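Local coordinates for putative ABC-transporter ATP-binding protein (PDB 1Z47) that probably binds and hydrolyses ATP as the nucleotide-binding subunit of an ABC transporter thought to import sulfate, at residues A124-R127 with E128-F132. Residues are numbered along the deposited sequence; the frame is centred on the assembly and turned at random.
Sequences ARVR and ELLRF
Arg125 and Glu128 form an i to i+3 salt bridge on helix 119-132, which belongs to the helical part of the ABC ATPase domain. NH2 of Arg125 gives its closest bond to OE2 of Glu128, at 2.9 Å. That oxygen is met from above the carboxylate plane, while it lies near the plane of the guanidinium; the two planes are turned 60° apart. OE1 sits at the guanidinium edge and takes two weak bonds, 3.4 Å from Arg125 NE and 3.3 Å from Arg125 NH2. The arginine side chain bends forward along the helix to reach the acid, and Glu128 meets it with CG anti to the backbone N (chi1 -172°) and an extended chain. The third nitrogen, NH1, is satisfied by the carbonyl of Ala161, while Leu129 CG lies over one guanidinium face. A methionine in place of Arg125 would probably deprive the Glu128 carboxylate of this salt bridge and the Ala161 carbonyl of this donor.

Backbone polar atoms are paired in the regular i to i+4 pattern: the carbonyls of Ala124, Arg125, Val126 and Arg127 accept from the N-H groups of Glu128, Leu129, Leu130 and Arg131. The straightest of the four joins Leu130 N to Val126 O at 2.9 Å. On the buried side, Val126 and Leu130 lie side by side and pack against helix 104-109. At the exposed side, the Arg131 chain folds back at chi3 (-48°), bringing one guanidinium face against Arg127 CB, which sits offset toward the rim, with Arg131 NH2 3.8 Å from that carbon.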
loop_
_atom_site.group_PDB
_atom_site.type_symbol
_atom_site.label_atom_id
_atom_site.label_comp_id
_atom_site.label_asym_id
_atom_site.label_seq_id
_atom_site.Cartn_x
_atom_site.Cartn_y
_atom_site.Cartn_z
ATOM N N ALA B 124 32.096 -4.718 21.452
ATOM C CA ALA B 124 30.992 -4.379 22.336
ATOM C C ALA B 124 29.913 -3.583 21.590
ATOM O O ALA B 124 28.718 -3.742 21.855
ATOM C CB ALA B 124 31.511 -3.552 23.564
ATOM N N ARG B 125 30.349 -2.729 20.668
ATOM C CA ARG B 125 29.441 -1.885 19.877
ATOM C C ARG B 125 28.581 -2.813 19.014
ATOM O O ARG B 125 27.356 -2.672 18.935
ATOM C CB ARG B 125 30.271 -0.984 18.959
ATOM C CG ARG B 125 29.837 0.477 18.780
ATOM C CD ARG B 125 28.540 0.695 18.022
ATOM N NE ARG B 125 27.429 1.028 18.915
ATOM C CZ ARG B 125 26.463 1.902 18.627
ATOM N NH1 ARG B 125 26.462 2.545 17.466
ATOM N NH2 ARG B 125 25.484 2.122 19.495
ATOM N N VAL B 126 29.242 -3.766 18.360
ATOM C CA VAL B 126 28.534 -4.706 17.487
ATOM C C VAL B 126 27.541 -5.556 18.249
ATOM O O VAL B 126 26.372 -5.663 17.859
ATOM C CB VAL B 126 29.523 -5.593 16.728
ATOM C CG1 VAL B 126 28.768 -6.690 15.916
ATOM C CG2 VAL B 126 30.360 -4.714 15.818
ATOM N N ARG B 127 27.977 -6.137 19.358
ATOM C CA ARG B 127 27.080 -6.975 20.126
ATOM C C ARG B 127 25.905 -6.173 20.618
ATOM O O ARG B 127 24.789 -6.692 20.743
ATOM C CB ARG B 127 27.839 -7.629 21.288
ATOM C CG ARG B 127 28.996 -8.464 20.761
ATOM C CD ARG B 127 29.645 -9.362 21.793
ATOM N NE ARG B 127 30.807 -10.035 21.206
ATOM C CZ ARG B 127 30.752 -10.941 20.230
ATOM N NH1 ARG B 127 29.584 -11.316 19.714
ATOM N NH2 ARG B 127 31.878 -11.461 19.752
ATOM N N GLU B 128 26.164 -4.895 20.877
ATOM C CA GLU B 128 25.143 -3.975 21.343
ATOM C C GLU B 128 24.046 -3.869 20.281
ATOM O O GLU B 128 22.871 -4.042 20.573
ATOM C CB GLU B 128 25.765 -2.588 21.563
ATOM C CG GLU B 128 24.842 -1.578 22.248
ATOM C CD GLU B 128 25.237 -0.118 21.994
ATOM O OE1 GLU B 128 26.448 0.219 22.021
ATOM O OE2 GLU B 128 24.318 0.707 21.775
ATOM N N LEU B 129 24.453 -3.557 19.055
ATOM C CA LEU B 129 23.515 -3.405 17.949
ATOM C C LEU B 129 22.758 -4.697 17.640
ATOM O O LEU B 129 21.539 -4.682 17.446
ATOM C CB LEU B 129 24.260 -2.922 16.705
ATOM C CG LEU B 129 24.765 -1.485 16.804
ATOM C CD1 LEU B 129 25.722 -1.183 15.660
ATOM C CD2 LEU B 129 23.566 -0.546 16.795
ATOM N N LEU B 130 23.474 -5.817 17.617
ATOM C CA LEU B 130 22.837 -7.099 17.309
ATOM C C LEU B 130 21.737 -7.485 18.296
ATOM O O LEU B 130 20.680 -7.970 17.886
ATOM C CB LEU B 130 23.890 -8.222 17.211
ATOM C CG LEU B 130 24.923 -8.086 16.086
ATOM C CD1 LEU B 130 25.849 -9.298 16.120
ATOM C CD2 LEU B 130 24.234 -7.976 14.722
ATOM N N ARG B 131 21.964 -7.284 19.592
ATOM C CA ARG B 131 20.934 -7.629 20.556
ATOM C C ARG B 131 19.787 -6.641 20.453
ATOM O O ARG B 131 18.620 -7.034 20.519
ATOM C CB ARG B 131 21.494 -7.646 21.982
ATOM C CG ARG B 131 22.313 -8.897 22.273
ATOM C CD ARG B 131 23.212 -8.720 23.488
ATOM N NE ARG B 131 23.963 -7.465 23.425
ATOM C CZ ARG B 131 25.103 -7.240 24.072
ATOM N NH1 ARG B 131 25.638 -8.190 24.829
ATOM N NH2 ARG B 131 25.698 -6.058 23.974
ATOM N N PHE B 132 20.096 -5.362 20.273
ATOM C CA PHE B 132 19.010 -4.401 20.168
ATOM C C PHE B 132 18.090 -4.769 19.015
ATOM O O PHE B 132 16.872 -4.735 19.151
ATOM C CB PHE B 132 19.521 -2.980 19.945
ATOM C CG PHE B 132 18.420 -1.990 19.705
ATOM C CD1 PHE B 132 17.436 -1.780 20.676
ATOM C CD2 PHE B 132 18.331 -1.303 18.493
ATOM C CE1 PHE B 132 16.373 -0.899 20.440
ATOM C CE2 PHE B 132 17.271 -0.421 18.249
ATOM C CZ PHE B 132 16.291 -0.219 19.222
#